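Local coordinates for kelch-like protein 7 (PDB 3II7) that serves as the substrate-specific adapter of a CUL3-based E3 ubiquitin ligase, this chain being its Kelch-repeat beta-propeller domain, at residues 92-97 with 140-145; 102-107 with 123-128; 75-80 with 292-297; 237-242 with 254-259; 146-151 with 196-201. All blocks are in the same frame, centred on the assembly; numbering follows the deposited sequence. Where two conformers were deposited one is given.

Contact 1. Residues 92-97 with 140-145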
# COMPACT_ATOMS: atom_id res chain seq x y z
N ARG A 92 -9.56 -5.46 -11.42
CA ARG A 92 -9.07 -4.11 -11.72
C ARG A 92 -7.63 -3.95 -11.27
O ARG A 92 -7.14 -4.67 -10.37
CB ARG A 92 -9.95 -3.05 -11.09
CG ARG A 92 -10.15 -3.21 -9.64
CD ARG A 92 -11.49 -2.66 -9.28
NE ARG A 92 -11.59 -2.31 -7.90
CZ ARG A 92 -12.04 -3.09 -6.93
NH1 ARG A 92 -12.43 -4.32 -7.17
NH2 ARG A 92 -12.12 -2.60 -5.69
N ASP A 93 -6.96 -2.99 -11.91
CA ASP A 93 -5.56 -2.67 -11.66
C ASP A 93 -5.47 -1.40 -10.81
O ASP A 93 -6.34 -0.55 -10.86
CB ASP A 93 -4.84 -2.38 -12.99
CG ASP A 93 -4.56 -3.66 -13.82
OD1 ASP A 93 -5.00 -4.74 -13.45
OD2 ASP A 93 -3.88 -3.54 -14.86
N SER A 94 -4.37 -1.28 -10.09
CA SER A 94 -4.02 -0.03 -9.33
C SER A 94 -5.06 0.27 -8.24
O SER A 94 -5.26 1.43 -7.85
CB SER A 94 -3.82 1.15 -10.31
OG SER A 94 -2.79 0.81 -11.28
N LEU A 95 -5.71 -0.78 -7.77
CA LEU A 95 -6.60 -0.71 -6.60
C LEU A 95 -5.74 -0.67 -5.33
O LEU A 95 -4.55 -0.96 -5.37
CB LEU A 95 -7.55 -1.91 -6.59
CG LEU A 95 -7.02 -3.28 -6.17
CD1 LEU A 95 -8.16 -4.29 -6.25
CD2 LEU A 95 -5.81 -3.73 -6.98
N ALA A 96 -6.36 -0.29 -4.21
CA ALA A 96 -5.71 -0.31 -2.93
C ALA A 96 -6.48 -1.29 -2.04
O ALA A 96 -7.64 -1.60 -2.30
CB ALA A 96 -5.70 1.08 -2.31
N ALA A 97 -5.80 -1.78 -1.01
CA ALA A 97 -6.41 -2.74 -0.09
C ALA A 97 -5.91 -2.56 1.31
O ALA A 97 -4.74 -2.17 1.52
CB ALA A 97 -6.18 -4.20 -0.58
N ARG A 140 -10.60 6.90 -7.88
CA ARG A 140 -9.13 6.99 -7.81
C ARG A 140 -8.40 5.67 -8.12
O ARG A 140 -8.94 4.62 -7.87
CB ARG A 140 -8.67 7.52 -6.44
CG ARG A 140 -9.17 6.85 -5.28
CD ARG A 140 -8.83 7.65 -3.99
NE ARG A 140 -9.83 8.65 -3.54
CZ ARG A 140 -9.55 9.85 -3.01
NH1 ARG A 140 -8.30 10.30 -2.97
NH2 ARG A 140 -10.52 10.65 -2.60
N CYS A 141 -7.22 5.80 -8.74
CA CYS A 141 -6.23 4.72 -8.97
C CYS A 141 -4.92 5.12 -8.32
O CYS A 141 -4.61 6.31 -8.29
CB CYS A 141 -5.94 4.56 -10.47
SG CYS A 141 -7.23 3.86 -11.45
N SER A 142 -4.11 4.15 -7.90
CA SER A 142 -2.75 4.40 -7.44
C SER A 142 -2.73 5.24 -6.19
O SER A 142 -1.76 5.91 -5.91
CB SER A 142 -1.91 5.06 -8.54
OG SER A 142 -1.90 4.27 -9.71
N HIS A 143 -3.83 5.19 -5.47
CA HIS A 143 -3.98 5.82 -4.18
C HIS A 143 -3.47 4.93 -3.06
O HIS A 143 -3.29 3.74 -3.22
CB HIS A 143 -5.48 6.12 -3.92
CG HIS A 143 -6.37 4.92 -4.05
ND1 HIS A 143 -6.49 4.22 -5.23
CD2 HIS A 143 -7.18 4.29 -3.15
CE1 HIS A 143 -7.31 3.20 -5.05
NE2 HIS A 143 -7.77 3.24 -3.81
N GLY A 144 -3.27 5.54 -1.91
CA GLY A 144 -3.04 4.76 -0.67
C GLY A 144 -4.30 4.51 0.11
O GLY A 144 -5.26 5.32 0.08
N MET A 145 -4.34 3.37 0.83
CA MET A 145 -5.43 3.07 1.74
C MET A 145 -4.88 2.40 2.96
O MET A 145 -4.07 1.44 2.84
CB MET A 145 -6.49 2.17 1.10
CG MET A 145 -7.78 2.06 1.95
SD MET A 145 -9.29 1.40 1.11
CE MET A 145 -8.62 -0.21 0.71
O HOH W 1 -3.38 1.91 -5.26
O HOH W 2 -0.14 2.38 -9.72
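Ser-142 N gives Ser-94 O a nearly straight hydrogen bond of 3.0 Å (N-H...O 176°), arriving in the carbonyl plane on a lone pair. Further along, Ala-96 CB lies over one face of the His-143 imidazole, a CH-pi contact 3.7 Å from the ring centroid. A chi1 of 54° puts His-143 CG between the backbone N and the carbonyl carbon, starting the ring toward Ala-96; Arg-140 CG backs the opposite face. His-143 NE2 is hydrogen-bonded to Ser-107 OG of strand 103-107. An alanine in place of His-143 would probably open a gap beneath Ala-96 CB and leave the Ser-107 hydroxyl without this partner. Met-145 packs its CB 3.7 Å from Ala-96 CB, and the bend at chi3 (61°) brings CE to 3.5 Å from Ala-97 CA. On the polar side a water lies 2.6 Å from Ser-142 OG and is held only weakly by Ser-94 OG. The two segments lead into the innermost strands, 96-100 and 144-148, of adjacent propeller blades. The blades are joined here by one direct backbone bond and a water between Ser-94 O and His-143 O, while Ala-96 and Ala-97 meet His-143 and Met-145 through methyl and imidazole packing.

Contact 2. Residues 102-107 with 123-128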
# COMPACT_ATOMS: atom_id res chain seq x y z
N GLY A 102 -11.45 -8.40 10.40
CA GLY A 102 -11.76 -9.65 9.69
C GLY A 102 -12.25 -9.49 8.26
O GLY A 102 -12.49 -10.49 7.57
N LYS A 103 -12.37 -8.24 7.80
CA LYS A 103 -12.72 -7.98 6.42
C LYS A 103 -11.54 -7.38 5.64
O LYS A 103 -10.78 -6.55 6.17
CB LYS A 103 -13.91 -7.03 6.33
CG LYS A 103 -15.24 -7.68 6.74
CD LYS A 103 -15.54 -7.53 8.20
CE LYS A 103 -17.01 -7.84 8.49
NZ LYS A 103 -17.32 -7.62 9.93
N ILE A 104 -11.39 -7.82 4.40
CA ILE A 104 -10.42 -7.25 3.47
C ILE A 104 -11.13 -6.29 2.54
O ILE A 104 -11.99 -6.71 1.77
CB ILE A 104 -9.76 -8.35 2.59
CG1 ILE A 104 -9.16 -9.47 3.45
CG2 ILE A 104 -8.74 -7.74 1.68
CD1 ILE A 104 -8.26 -9.04 4.51
N TYR A 105 -10.76 -5.02 2.59
CA TYR A 105 -11.35 -3.99 1.76
C TYR A 105 -10.48 -3.69 0.55
O TYR A 105 -9.25 -3.70 0.63
CB TYR A 105 -11.59 -2.70 2.56
CG TYR A 105 -12.57 -2.85 3.70
CD1 TYR A 105 -13.90 -2.51 3.54
CD2 TYR A 105 -12.15 -3.31 4.95
CE1 TYR A 105 -14.80 -2.64 4.57
CE2 TYR A 105 -13.07 -3.44 6.01
CZ TYR A 105 -14.39 -3.10 5.80
OH TYR A 105 -15.30 -3.22 6.82
N THR A 106 -11.16 -3.48 -0.57
CA THR A 106 -10.50 -3.11 -1.84
C THR A 106 -11.18 -1.91 -2.40
O THR A 106 -12.41 -1.85 -2.43
CB THR A 106 -10.50 -4.29 -2.86
OG1 THR A 106 -11.83 -4.62 -3.26
CG2 THR A 106 -9.85 -5.55 -2.23
N SER A 107 -10.39 -0.92 -2.85
CA SER A 107 -10.94 0.35 -3.35
C SER A 107 -10.30 0.83 -4.61
O SER A 107 -9.10 0.71 -4.82
CB SER A 107 -10.79 1.47 -2.30
OG SER A 107 -9.40 1.75 -2.09
N TYR A 123 -14.13 -8.46 1.42
CA TYR A 123 -14.13 -9.89 1.55
C TYR A 123 -14.18 -10.21 3.03
O TYR A 123 -13.31 -9.76 3.79
CB TYR A 123 -12.86 -10.47 0.95
CG TYR A 123 -12.72 -12.00 1.01
CD1 TYR A 123 -13.50 -12.83 0.21
CD2 TYR A 123 -11.76 -12.60 1.83
CE1 TYR A 123 -13.37 -14.21 0.25
CE2 TYR A 123 -11.61 -13.99 1.87
CZ TYR A 123 -12.42 -14.79 1.08
OH TYR A 123 -12.27 -16.14 1.11
N ASP A 124 -15.20 -10.97 3.43
CA ASP A 124 -15.34 -11.38 4.82
C ASP A 124 -14.54 -12.67 5.00
O ASP A 124 -14.89 -13.70 4.43
CB ASP A 124 -16.81 -11.60 5.18
CG ASP A 124 -17.01 -11.89 6.65
OD1 ASP A 124 -16.31 -12.77 7.18
OD2 ASP A 124 -17.86 -11.24 7.28
N THR A 125 -13.44 -12.60 5.74
CA THR A 125 -12.52 -13.75 5.85
C THR A 125 -13.14 -14.92 6.63
O THR A 125 -12.66 -16.04 6.51
CB THR A 125 -11.14 -13.39 6.51
OG1 THR A 125 -11.33 -13.01 7.88
CG2 THR A 125 -10.44 -12.26 5.76
N ARG A 126 -14.18 -14.64 7.43
CA ARG A 126 -14.86 -15.70 8.21
C ARG A 126 -15.83 -16.49 7.33
O ARG A 126 -15.78 -17.71 7.30
CB ARG A 126 -15.59 -15.09 9.41
CG ARG A 126 -16.29 -16.13 10.32
CD ARG A 126 -16.81 -15.51 11.60
NE ARG A 126 -17.95 -14.61 11.38
CZ ARG A 126 -19.21 -15.00 11.15
NH1 ARG A 126 -19.54 -16.30 11.09
NH2 ARG A 126 -20.16 -14.09 10.97
N THR A 127 -16.71 -15.77 6.61
CA THR A 127 -17.70 -16.39 5.70
C THR A 127 -17.16 -16.66 4.28
O THR A 127 -17.82 -17.32 3.49
CB THR A 127 -18.96 -15.53 5.59
OG1 THR A 127 -18.60 -14.23 5.13
CG2 THR A 127 -19.65 -15.41 6.95
N GLU A 128 -15.98 -16.12 3.96
CA GLU A 128 -15.35 -16.29 2.65
C GLU A 128 -16.27 -15.81 1.52
O GLU A 128 -16.42 -16.46 0.49
CB GLU A 128 -14.90 -17.75 2.44
CG GLU A 128 -13.88 -18.20 3.50
CD GLU A 128 -13.19 -19.51 3.16
OE1 GLU A 128 -13.88 -20.47 2.77
OE2 GLU A 128 -11.94 -19.59 3.30
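Gly-102 O takes two hydrogen bonds from Thr-125. Thr-125 N, 3.0 Å from Gly-102 O, approaches nearly along the C=O axis; Thr-125 OG1, 2.8 Å from the same oxygen, comes tilted out of the carbonyl plane. A chi1 of 66° sets OG1 between the backbone N and the carbonyl carbon of Thr-125, close enough to share the acceptor with its own amide. Ile-104 and Tyr-123 form an antiparallel hydrogen-bonded pair: Ile-104 N to Tyr-123 O and Tyr-123 N to Ile-104 O are both 2.8 Å. Lys-103 and Asp-124, between these two sets of bonds, are a non-hydrogen-bonded pair. Strands 103-107 and 120-124 are the two middle strands of a four-stranded Kelch blade. As the second of them ends, Asp-124 OD1 forms an Asx turn and Asx motif, accepting from Arg-126 N almost head-on to the C-O bond and from Thr-127 N above the carboxylate plane. Lys-103 and Asp-124 run side by side, pointing the same way, but Lys-103 NZ stays 4.5 Å from Asp-124 OD2, too far for a salt bridge. On the other face of the sheet, Ile-104 CG1 touches Thr-125 CG2 at 3.8 Å, their side chains at about a right angle, and meets the Tyr-123 ring at its edge. Trp-54 and Tyr-59 of the preceding blade pack on both Ile-104 and Thr-125.

Contact 3. Residues 75-80 with 292-297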
# COMPACT_ATOMS: atom_id res chain seq x y z
N TYR A 75 -1.19 -16.33 1.07
CA TYR A 75 -0.02 -16.96 1.67
C TYR A 75 -0.17 -17.01 3.17
O TYR A 75 -0.23 -15.95 3.83
CB TYR A 75 1.21 -16.18 1.30
CG TYR A 75 2.48 -16.71 1.91
CD1 TYR A 75 2.96 -17.98 1.57
CD2 TYR A 75 3.23 -15.94 2.82
CE1 TYR A 75 4.15 -18.47 2.13
CE2 TYR A 75 4.43 -16.42 3.37
CZ TYR A 75 4.87 -17.68 3.02
OH TYR A 75 6.01 -18.16 3.56
N ASN A 76 -0.26 -18.22 3.71
CA ASN A 76 -0.30 -18.42 5.13
C ASN A 76 1.14 -18.35 5.67
O ASN A 76 1.98 -19.21 5.37
CB ASN A 76 -0.96 -19.74 5.49
CG ASN A 76 -1.13 -19.90 6.99
OD1 ASN A 76 -0.15 -19.84 7.72
ND2 ASN A 76 -2.37 -20.07 7.44
N VAL A 77 1.43 -17.31 6.43
CA VAL A 77 2.81 -17.04 6.86
C VAL A 77 3.35 -18.04 7.88
O VAL A 77 4.56 -18.27 7.95
CB VAL A 77 2.96 -15.61 7.45
CG1 VAL A 77 2.54 -14.55 6.40
CG2 VAL A 77 2.21 -15.48 8.77
N VAL A 78 2.46 -18.64 8.66
CA VAL A 78 2.84 -19.60 9.69
C VAL A 78 3.11 -20.99 9.10
O VAL A 78 4.08 -21.65 9.47
CB VAL A 78 1.73 -19.66 10.79
CG1 VAL A 78 1.93 -20.85 11.71
CG2 VAL A 78 1.71 -18.34 11.58
N LYS A 79 2.25 -21.41 8.18
CA LYS A 79 2.41 -22.69 7.49
C LYS A 79 3.35 -22.62 6.27
O LYS A 79 3.75 -23.66 5.72
CB LYS A 79 1.03 -23.21 7.07
CG LYS A 79 0.03 -23.38 8.24
CD LYS A 79 -1.34 -23.78 7.72
CE LYS A 79 -2.39 -23.75 8.84
NZ LYS A 79 -3.78 -23.94 8.32
N ASP A 80 3.72 -21.42 5.84
CA ASP A 80 4.55 -21.23 4.64
C ASP A 80 3.92 -21.96 3.46
O ASP A 80 4.57 -22.76 2.75
CB ASP A 80 5.99 -21.74 4.91
CG ASP A 80 6.93 -21.56 3.72
OD1 ASP A 80 6.82 -20.55 2.98
OD2 ASP A 80 7.79 -22.43 3.55
N CYS A 292 3.71 -5.46 2.60
CA CYS A 292 2.83 -5.38 3.74
C CYS A 292 3.58 -5.80 4.99
O CYS A 292 4.64 -6.44 4.92
CB CYS A 292 1.55 -6.23 3.56
SG CYS A 292 1.83 -7.98 3.47
N VAL A 293 3.05 -5.41 6.14
CA VAL A 293 3.60 -5.83 7.42
C VAL A 293 2.90 -7.12 7.83
O VAL A 293 1.64 -7.20 7.78
CB VAL A 293 3.42 -4.77 8.50
CG1 VAL A 293 3.93 -5.29 9.89
CG2 VAL A 293 4.10 -3.50 8.08
N VAL A 294 3.68 -8.13 8.20
CA VAL A 294 3.14 -9.38 8.71
C VAL A 294 3.53 -9.58 10.17
O VAL A 294 4.59 -9.16 10.60
CB VAL A 294 3.63 -10.61 7.88
CG1 VAL A 294 3.39 -10.42 6.41
CG2 VAL A 294 5.05 -10.90 8.13
N ASP A 295 2.65 -10.22 10.92
CA ASP A 295 3.01 -10.85 12.19
C ASP A 295 3.21 -12.39 12.00
O ASP A 295 2.29 -13.08 11.53
CB ASP A 295 1.90 -10.63 13.19
CG ASP A 295 2.36 -10.84 14.60
OD1 ASP A 295 3.45 -11.43 14.80
OD2 ASP A 295 1.63 -10.40 15.51
N THR A 296 4.39 -12.91 12.37
CA THR A 296 4.71 -14.34 12.14
C THR A 296 4.38 -15.26 13.35
O THR A 296 4.74 -16.44 13.35
CB THR A 296 6.22 -14.55 11.72
OG1 THR A 296 7.09 -14.15 12.78
CG2 THR A 296 6.56 -13.76 10.45
N CYS A 297 3.69 -14.73 14.36
CA CYS A 297 3.42 -15.48 15.62
C CYS A 297 2.41 -16.64 15.47
O CYS A 297 1.38 -16.53 14.79
CB CYS A 297 2.96 -14.52 16.72
SG CYS A 297 1.36 -13.73 16.40
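Val-77 carries the packed half of the contact, its two methyls reaching different targets. A chi1 of -58° sets Val-77 CG1 anti to the carbonyl carbon, 4.2 Å from Val-294 CG1, and leaves CG2 between the backbone N and the carbonyl carbon, 3.7 Å from Asp-295 O. Tyr-28, Phe-53 and Val-58 touch both Val-77 and Val-294, so this pair belongs to the hydrophobic layer between blades. The outer half is looser: Val-78, exposed, brings CG2 alone to the last ordered residues, 3.7 Å from Cys-297 O. The turn that presents the two valines is fastened within its own segment. Asn-76 OD1 accepts from Lys-79 N at 2.9 Å in an Asx motif, the donor standing above the carbonyl plane, and Tyr-75 OH donates to Asp-80 OD1 at 2.6 Å. Opposite, Asp-295 OD1 and Thr-296 OG1 are hydrogen-bonded to the backbone of Asp-12. Strand 290-295 is the C-terminal innermost strand, paired with strand 13-18 to complete the first blade and close the propeller ring. No hydrogen bond crosses between 75-80 and 292-297; the second blade meets this closing strand through valine methyls, while Asp-295 and Thr-296 bond to Asp-12 and Asp-80 pairs with Arg-40.

Contact 4. Residues 237-242 with 254-259. With EDO (1,2-ethanediol), chain J; EDO (1,2-ethanediol), chain K; EDO (1,2-ethanediol), chain I.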
# COMPACT_ATOMS: atom_id res chain seq x y z
N LYS A 237 14.80 11.33 -4.00
CA LYS A 237 13.63 11.85 -4.75
C LYS A 237 13.36 10.98 -5.96
O LYS A 237 14.14 10.98 -6.90
CB LYS A 237 13.91 13.28 -5.20
CG LYS A 237 12.74 13.97 -5.81
CD LYS A 237 12.91 15.49 -5.81
CE LYS A 237 11.69 16.16 -6.33
NZ LYS A 237 11.89 17.67 -6.38
N GLY A 238 12.27 10.23 -5.90
CA GLY A 238 11.86 9.37 -6.99
C GLY A 238 10.36 9.51 -7.23
O GLY A 238 9.74 10.48 -6.77
N VAL A 239 9.77 8.54 -7.91
CA VAL A 239 8.35 8.63 -8.30
C VAL A 239 7.43 7.58 -7.66
O VAL A 239 6.21 7.75 -7.63
CB VAL A 239 8.20 8.61 -9.84
CG1 VAL A 239 8.83 9.89 -10.47
CG2 VAL A 239 8.78 7.31 -10.48
N THR A 240 8.01 6.48 -7.16
CA THR A 240 7.22 5.50 -6.40
C THR A 240 7.98 5.08 -5.15
O THR A 240 9.22 5.10 -5.12
CB THR A 240 6.81 4.27 -7.24
OG1 THR A 240 7.94 3.40 -7.38
CG2 THR A 240 6.28 4.69 -8.62
N VAL A 241 7.23 4.74 -4.11
CA VAL A 241 7.87 4.18 -2.92
C VAL A 241 7.09 3.02 -2.39
O VAL A 241 5.89 2.92 -2.51
CB VAL A 241 8.07 5.19 -1.79
CG1 VAL A 241 9.22 6.17 -2.12
CG2 VAL A 241 6.79 5.89 -1.49
N LYS A 242 7.85 2.08 -1.85
CA LYS A 242 7.28 0.90 -1.20
C LYS A 242 7.72 0.99 0.24
O LYS A 242 8.92 0.87 0.53
CB LYS A 242 7.76 -0.38 -1.85
CG LYS A 242 7.36 -0.50 -3.31
CD LYS A 242 5.86 -0.63 -3.47
CE LYS A 242 5.46 -0.59 -4.93
NZ LYS A 242 5.51 0.78 -5.56
N ALA A 254 11.88 -0.13 -1.12
CA ALA A 254 12.07 -0.12 -2.58
C ALA A 254 11.47 1.16 -3.15
O ALA A 254 10.66 1.80 -2.52
CB ALA A 254 11.40 -1.36 -3.23
N GLY A 255 11.88 1.52 -4.33
CA GLY A 255 11.27 2.64 -5.04
C GLY A 255 11.88 2.82 -6.41
O GLY A 255 13.06 2.54 -6.63
N PHE A 256 11.05 3.28 -7.34
CA PHE A 256 11.46 3.62 -8.68
C PHE A 256 11.75 5.10 -8.74
O PHE A 256 10.93 5.92 -8.37
CB PHE A 256 10.36 3.28 -9.69
CG PHE A 256 10.71 3.60 -11.11
CD1 PHE A 256 11.89 3.16 -11.66
CD2 PHE A 256 9.85 4.35 -11.91
CE1 PHE A 256 12.23 3.45 -12.98
CE2 PHE A 256 10.18 4.64 -13.24
CZ PHE A 256 11.38 4.20 -13.75
N GLN A 257 12.92 5.44 -9.22
CA GLN A 257 13.34 6.83 -9.23
C GLN A 257 12.74 7.61 -10.38
O GLN A 257 12.49 8.80 -10.23
CB GLN A 257 14.87 6.95 -9.28
CG GLN A 257 15.40 8.35 -8.91
CD GLN A 257 15.37 9.36 -10.03
OE1 GLN A 257 15.45 9.02 -11.22
NE2 GLN A 257 15.26 10.65 -9.65
N GLY A 258 12.52 6.94 -11.52
CA GLY A 258 12.26 7.61 -12.79
C GLY A 258 13.27 7.13 -13.84
O GLY A 258 12.89 6.82 -14.96
N VAL A 259 14.54 7.05 -13.46
CA VAL A 259 15.56 6.46 -14.33
C VAL A 259 15.96 5.10 -13.73
O VAL A 259 15.72 4.04 -14.32
CB VAL A 259 16.78 7.40 -14.50
CG1 VAL A 259 17.88 6.71 -15.32
CG2 VAL A 259 16.36 8.74 -15.18
C1 EDO J . 18.29 10.78 -5.73
O1 EDO J . 17.50 11.74 -5.03
C2 EDO J . 17.44 10.14 -6.79
O2 EDO J . 16.90 11.13 -7.68
C1 EDO K . 12.05 12.02 -9.83
O1 EDO K . 12.03 11.44 -11.15
C2 EDO K . 11.92 13.54 -9.88
O2 EDO K . 10.84 13.89 -10.76
C1 EDO I . 7.25 0.64 -10.92
O1 EDO I . 8.50 -0.03 -10.85
C2 EDO I . 7.14 1.64 -9.78
O2 EDO I . 7.09 0.99 -8.47
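Phe-256 O is gripped by two successive amides, Val-239 N at 2.9 Å and Thr-240 N at 3.2 Å, both in the carbonyl plane. In return Phe-256 N donates to Thr-240 OG1, 3.1 Å away, and Lys-242 N donates to Ala-254 O where the strands begin to pair. Alongside, the Val-239 and Phe-256 side chains run together, Val-239 CG2 lying 3.5 Å from Phe-256 CD2. At the far end the bend of Gln-257 at chi2 (-82°) turns CD back toward segment 237-242, where NE2 gives a 3.0 Å bond to Lys-237 O; OE1 accepts from Val-259 N. An alanine at Gln-257 would probably cost Lys-237 O this side-chain donor and leave the turn to Val-259 freer to move. Close backbone approach depends on glycines, for a CB on Gly-238 would clash with Phe-256 O and one on Gly-255 with Thr-240 O. Gly-258 N lies over the centre of one face of the Phe-256 ring. Two ethanediols, probably from the crystallisation liquor, donate one to Lys-237 O and the other to Gln-257 O. Trp-236 touches Val-241 and Gln-257, and the paired loops lead into strand 242-246 and out of strand 249-254, inner neighbours in one blade.

Contact 5. Residues 146-151 with 196-201. With EDO (1,2-ethanediol), chain F.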
# COMPACT_ATOMS: atom_id res chain seq x y z
N VAL A 146 -5.26 2.90 4.14
CA VAL A 146 -4.74 2.35 5.40
C VAL A 146 -5.82 2.30 6.45
O VAL A 146 -6.70 3.16 6.50
CB VAL A 146 -3.52 3.19 5.89
CG1 VAL A 146 -3.94 4.59 6.27
CG2 VAL A 146 -2.80 2.50 7.04
N GLU A 147 -5.76 1.28 7.28
CA GLU A 147 -6.61 1.20 8.47
C GLU A 147 -5.95 1.92 9.67
O GLU A 147 -4.71 1.82 9.90
CB GLU A 147 -6.89 -0.24 8.80
CG GLU A 147 -7.83 -0.44 9.98
CD GLU A 147 -7.14 -0.48 11.37
OE1 GLU A 147 -5.91 -0.71 11.49
OE2 GLU A 147 -7.87 -0.33 12.35
N ALA A 148 -6.76 2.66 10.40
CA ALA A 148 -6.31 3.35 11.59
C ALA A 148 -7.44 3.41 12.62
O ALA A 148 -8.46 4.04 12.37
CB ALA A 148 -5.81 4.78 11.24
N ASN A 149 -7.26 2.74 13.76
CA ASN A 149 -8.28 2.73 14.83
C ASN A 149 -9.68 2.29 14.36
O ASN A 149 -10.70 2.84 14.80
CB ASN A 149 -8.42 4.12 15.51
CG ASN A 149 -7.11 4.67 16.03
OD1 ASN A 149 -6.39 4.00 16.75
ND2 ASN A 149 -6.82 5.92 15.69
N GLY A 150 -9.75 1.33 13.44
CA GLY A 150 -11.03 0.84 12.96
C GLY A 150 -11.61 1.57 11.75
O GLY A 150 -12.59 1.10 11.19
N LEU A 151 -11.01 2.70 11.35
CA LEU A 151 -11.45 3.49 10.21
C LEU A 151 -10.52 3.24 9.05
O LEU A 151 -9.36 2.86 9.24
CB LEU A 151 -11.47 4.99 10.55
CG LEU A 151 -12.35 5.41 11.74
CD1 LEU A 151 -12.43 6.94 11.93
CD2 LEU A 151 -13.75 4.84 11.57
N LEU A 196 1.81 5.06 2.54
CA LEU A 196 0.72 5.53 3.42
C LEU A 196 0.69 4.58 4.58
O LEU A 196 0.33 3.38 4.42
CB LEU A 196 -0.64 5.59 2.70
CG LEU A 196 -1.68 6.44 3.45
CD1 LEU A 196 -1.26 7.96 3.43
CD2 LEU A 196 -3.10 6.22 2.89
N VAL A 197 1.12 5.10 5.74
CA VAL A 197 1.30 4.28 6.92
C VAL A 197 0.81 4.96 8.16
O VAL A 197 1.00 6.17 8.34
CB VAL A 197 2.80 3.85 7.09
CG1 VAL A 197 3.25 3.00 5.89
CG2 VAL A 197 3.71 5.08 7.28
N PHE A 198 0.20 4.17 9.03
CA PHE A 198 -0.33 4.66 10.32
C PHE A 198 0.68 4.37 11.43
O PHE A 198 1.08 3.20 11.64
CB PHE A 198 -1.63 3.94 10.62
CG PHE A 198 -2.22 4.25 11.97
CD1 PHE A 198 -2.42 5.56 12.36
CD2 PHE A 198 -2.61 3.23 12.82
CE1 PHE A 198 -2.99 5.86 13.58
CE2 PHE A 198 -3.18 3.52 14.04
CZ PHE A 198 -3.36 4.84 14.43
N VAL A 199 1.11 5.43 12.12
CA VAL A 199 2.00 5.30 13.26
C VAL A 199 1.46 6.14 14.39
O VAL A 199 1.45 7.37 14.32
CB VAL A 199 3.42 5.75 12.97
CG1 VAL A 199 4.33 5.39 14.16
CG2 VAL A 199 3.95 5.12 11.70
N LYS A 200 0.99 5.43 15.43
CA LYS A 200 0.52 6.01 16.72
C LYS A 200 -0.82 6.75 16.58
O LYS A 200 -1.86 6.25 17.03
CB LYS A 200 1.58 6.92 17.36
CG LYS A 200 1.20 7.44 18.75
CD LYS A 200 1.93 8.73 19.11
CE LYS A 200 3.42 8.53 19.29
NZ LYS A 200 4.13 9.86 19.50
N ASP A 201 -0.78 7.95 16.05
CA ASP A 201 -1.96 8.80 15.97
C ASP A 201 -1.92 9.66 14.73
O ASP A 201 -2.65 10.67 14.62
CB ASP A 201 -2.06 9.69 17.24
CG ASP A 201 -0.80 10.54 17.47
OD1 ASP A 201 0.16 10.44 16.67
OD2 ASP A 201 -0.74 11.29 18.46
C1 EDO F . 1.16 0.92 9.32
O1 EDO F . 0.09 1.33 8.41
C2 EDO F . 1.96 -0.25 8.74
O2 EDO F . 2.80 0.14 7.63
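Phe-198 CG stands anti to the backbone N (chi1 175°), toward segment 146-151, where the ring meets Ala-148; Val-146 CG1, between its backbone N and carbonyl carbon (chi1 66°), reaches Leu-196. The Ala-148 methyl sits over the centre of the Phe-198 ring, a CH-pi contact of 3.6 Å from CB to the centroid and 9° off the normal. At the ring's far end Asn-149 meets Phe-198 CZ with its amide, ND2 being 3.8 Å away, and the two planes are almost perpendicular. Toward the start of both segments, Val-146 CG1 touches Leu-196 CD2 at 3.8 Å where the side chains cross obliquely, and Val-146 CG2 lies 4.0 Å from Phe-198 CB. Asn-149 is placed by a type I' turn from Ala-148 to Leu-151, braced by Gly-150 N donating to Glu-147 OE2 at 2.7 Å. The segments 146-148 and 196-199 of the innermost strands of neighbouring blades run nearly parallel, their axes 6.9 Å apart at closest. Phe-198 N donates to O1 of an ethanediol at 2.9 Å, probably from the crystallisation liquor, which Ala-245 N of the next blade also holds. With no hydrogen bond across, the segments meet through a CH-pi contact and aliphatic packing.

In the fold
From the N terminus, residues 75-80 open contact 3, whose partner 292-297 is at the end of the modelled chain, so its loop spans most of the propeller and holds all the others. Inside it, contact 1 joins 92-97 to 140-145, linking the inner strands of two consecutive blades, and contact 2 lies within that loop as a hairpin contact inside one blade. Contacts 1 and 2 also share a sheet, a backbone bond joining Ala-96 to Ser-107 on neighbouring strands. Next in series, contact 5 ties strand 144-148, shared with contact 1, to the next blade's inner strand. Contact 4 then closes a short loop within a later blade. No loops cross.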